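Local structure of SusD superfamily protein (Bacteroides vulgatus ATCC 8482, 3JQ0) at residues Asp39-Asn44 against Leu298-Glu303. The protein probably binds nutrients, likely sugars, at the outer membrane as a member of the SusD family. Residues are numbered along the deposited sequence; the frame is centred on the assembly and turned at random.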
loop_
_atom_site.group_PDB
_atom_site.type_symbol
_atom_site.label_atom_id
_atom_site.label_comp_id
_atom_site.label_asym_id
_atom_site.label_seq_id
_atom_site.Cartn_x
_atom_site.Cartn_y
_atom_site.Cartn_z
ATOM N N ASP A 39 -4.527 6.638 11.019
ATOM C CA ASP A 39 -4.878 6.404 12.411
ATOM C C ASP A 39 -4.313 5.103 12.994
ATOM O O ASP A 39 -4.543 4.803 14.179
ATOM C CB ASP A 39 -6.401 6.447 12.595
ATOM C CG ASP A 39 -7.207 5.617 11.603
ATOM O OD1 ASP A 39 -6.638 5.069 10.618
ATOM O OD2 ASP A 39 -8.452 5.549 11.818
ATOM N N ILE A 40 -3.510 4.345 12.252
ATOM C CA ILE A 40 -3.011 3.073 12.754
ATOM C C ILE A 40 -1.942 3.230 13.849
ATOM O O ILE A 40 -1.912 2.452 14.803
ATOM C CB ILE A 40 -2.513 2.189 11.594
ATOM C CG1 ILE A 40 -3.668 1.751 10.695
ATOM C CG2 ILE A 40 -1.698 0.982 12.117
ATOM C CD1 ILE A 40 -3.235 1.244 9.330
ATOM N N TYR A 41 -1.066 4.206 13.653
ATOM C CA TYR A 41 0.104 4.394 14.489
ATOM C C TYR A 41 -0.050 5.601 15.393
ATOM O O TYR A 41 -1.069 6.270 15.373
ATOM C CB TYR A 41 1.401 4.528 13.642
ATOM C CG TYR A 41 1.555 3.469 12.592
ATOM C CD1 TYR A 41 2.153 2.259 12.860
ATOM C CD2 TYR A 41 1.027 3.654 11.329
ATOM C CE1 TYR A 41 2.243 1.278 11.897
ATOM C CE2 TYR A 41 1.089 2.684 10.355
ATOM C CZ TYR A 41 1.703 1.450 10.650
ATOM O OH TYR A 41 1.816 0.454 9.713
ATOM N N GLY A 42 0.977 5.879 16.205
ATOM C CA GLY A 42 1.021 7.073 17.032
ATOM C C GLY A 42 1.369 6.822 18.479
ATOM O O GLY A 42 1.762 7.761 19.180
ATOM N N ASP A 43 1.276 5.567 18.956
ATOM C CA ASP A 43 1.784 5.267 20.288
ATOM C C ASP A 43 3.325 5.276 20.261
ATOM O O ASP A 43 3.969 5.081 19.221
ATOM C CB ASP A 43 1.231 3.943 20.826
ATOM C CG ASP A 43 -0.163 4.024 21.426
ATOM O OD1 ASP A 43 -0.716 5.145 21.457
ATOM O OD2 ASP A 43 -0.657 2.957 21.874
ATOM N N ASN A 44 3.927 5.454 21.425
ATOM C CA ASN A 44 5.353 5.272 21.536
ATOM C C ASN A 44 5.697 3.804 21.302
ATOM O O ASN A 44 4.967 2.913 21.771
ATOM C CB ASN A 44 5.879 5.669 22.921
ATOM C CG ASN A 44 5.936 7.146 23.147
ATOM O OD1 ASN A 44 5.670 7.942 22.247
ATOM N ND2 ASN A 44 6.388 7.542 24.317
ATOM N N LEU A 298 7.598 3.087 14.321
ATOM C CA LEU A 298 6.188 3.321 14.084
ATOM C C LEU A 298 5.446 2.211 14.815
ATOM O O LEU A 298 5.698 1.033 14.531
ATOM C CB LEU A 298 5.849 3.278 12.586
ATOM C CG LEU A 298 6.139 4.534 11.755
ATOM C CD1 LEU A 298 5.969 4.224 10.267
ATOM C CD2 LEU A 298 5.251 5.729 12.226
ATOM N N GLN A 299 4.611 2.575 15.790
ATOM C CA GLN A 299 3.949 1.626 16.688
ATOM C C GLN A 299 2.452 1.668 16.473
ATOM O O GLN A 299 1.793 2.686 16.748
ATOM C CB GLN A 299 4.309 2.023 18.125
ATOM C CG GLN A 299 3.561 1.235 19.184
ATOM C CD GLN A 299 3.860 -0.233 19.178
ATOM O OE1 GLN A 299 5.023 -0.624 19.410
ATOM N NE2 GLN A 299 2.843 -1.066 18.969
ATOM N N VAL A 300 1.885 0.531 16.067
ATOM C CA VAL A 300 0.452 0.368 16.002
ATOM C C VAL A 300 -0.125 0.723 17.376
ATOM O O VAL A 300 0.365 0.246 18.408
ATOM C CB VAL A 300 0.071 -1.058 15.583
ATOM C CG1 VAL A 300 -1.448 -1.332 15.726
ATOM C CG2 VAL A 300 0.587 -1.383 14.160
ATOM N N ARG A 301 -1.202 1.504 17.397
ATOM C CA ARG A 301 -1.837 1.914 18.650
ATOM C C ARG A 301 -2.183 0.651 19.446
ATOM O O ARG A 301 -2.819 -0.277 18.929
ATOM C CB ARG A 301 -3.126 2.679 18.349
ATOM C CG ARG A 301 -2.908 4.045 17.746
ATOM C CD ARG A 301 -2.398 5.073 18.770
ATOM N NE ARG A 301 -2.428 6.436 18.264
ATOM C CZ ARG A 301 -2.133 7.509 18.999
ATOM N NH1 ARG A 301 -1.715 7.374 20.230
ATOM N NH2 ARG A 301 -2.225 8.729 18.473
ATOM N N ARG A 302 -1.825 0.648 20.717
ATOM C CA ARG A 302 -2.053 -0.534 21.563
ATOM C C ARG A 302 -3.540 -0.902 21.617
ATOM O O ARG A 302 -3.919 -2.072 21.565
ATOM C CB ARG A 302 -1.486 -0.288 22.947
ATOM C CG ARG A 302 0.018 -0.164 22.980
ATOM C CD ARG A 302 0.514 0.372 24.283
ATOM N NE ARG A 302 0.046 1.719 24.477
ATOM C CZ ARG A 302 0.070 2.357 25.622
ATOM N NH1 ARG A 302 0.593 1.764 26.698
ATOM N NH2 ARG A 302 -0.399 3.589 25.715
ATOM N N GLU A 303 -4.403 0.102 21.697
ATOM C CA GLU A 303 -5.838 -0.067 21.782
ATOM C C GLU A 303 -6.413 -0.718 20.509
ATOM O O GLU A 303 -7.447 -1.384 20.533
ATOM C CB GLU A 303 -6.428 1.348 22.027
ATOM C CG GLU A 303 -7.938 1.424 22.205
ATOM C CD GLU A 303 -8.519 2.853 22.238
ATOM O OE1 GLU A 303 -7.779 3.870 22.164
ATOM O OE2 GLU A 303 -9.759 2.953 22.279
HETATM O O HOH W 1 -2.478 8.557 15.286
HETATM O O HOH W 2 3.838 5.310 16.436
HETATM O O HOH W 3 -3.443 2.853 22.289
HETATM O O HOH W 4 -1.852 5.428 23.977
#
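D43 has CG anti to its carbonyl carbon (chi1 -81°), which sets its carboxylate between R301 and R302, while R301, bent at chi2 (-74°), folds its guanidinium back across G42. R301 NH1 approaches D43 OD1 end-on at 2.7 Å, a salt bridge within the guanidinium plane, although that plane stands almost upright on the carboxylate. D43 OD2 accepts from R302 twice: from backbone N at 2.8 Å, practically straight (178°), and from NE at 3.0 Å, a second salt bridge, the two donors lying on opposite faces of the carboxylate plane. The three residues thus form a salt-bridge network. Waters add a further donor to each oxygen, the one at OD1 also joining R302 NH2. These bonds probably restrict rotation of the carboxylate and keep it ionised; an alanine here would remove them all and would probably leave both guanidiniums without their acid and R302 N without its acceptor.

G42 C lies 3.5 Å above the guanidinium plane of R301, over its centre, and R301 NE makes a weak bond to Y41 O. At the backbone, R301 N gives I40 O a 2.9 Å bond, whereas G42 N to Q299 O is weak. Beside that weak bond, a water held by G42 N, D43 O and Q299 N links the two backbones.

On the apolar side, Y41 CE1 touches V300 CG2 at 3.9 Å and CD1 approaches L298 CB, as I40 CG2 sits over the ring centre. Y41 OH bonds to E35. F31 of helix 27-34 and L265 of helix 262-265 pack on both Y41 and L298, and P337 of strand 332-339 touches V300 and R302, so the contact joins 39-44, which follows helix 27-34, to 298-303, beside strand 332-339.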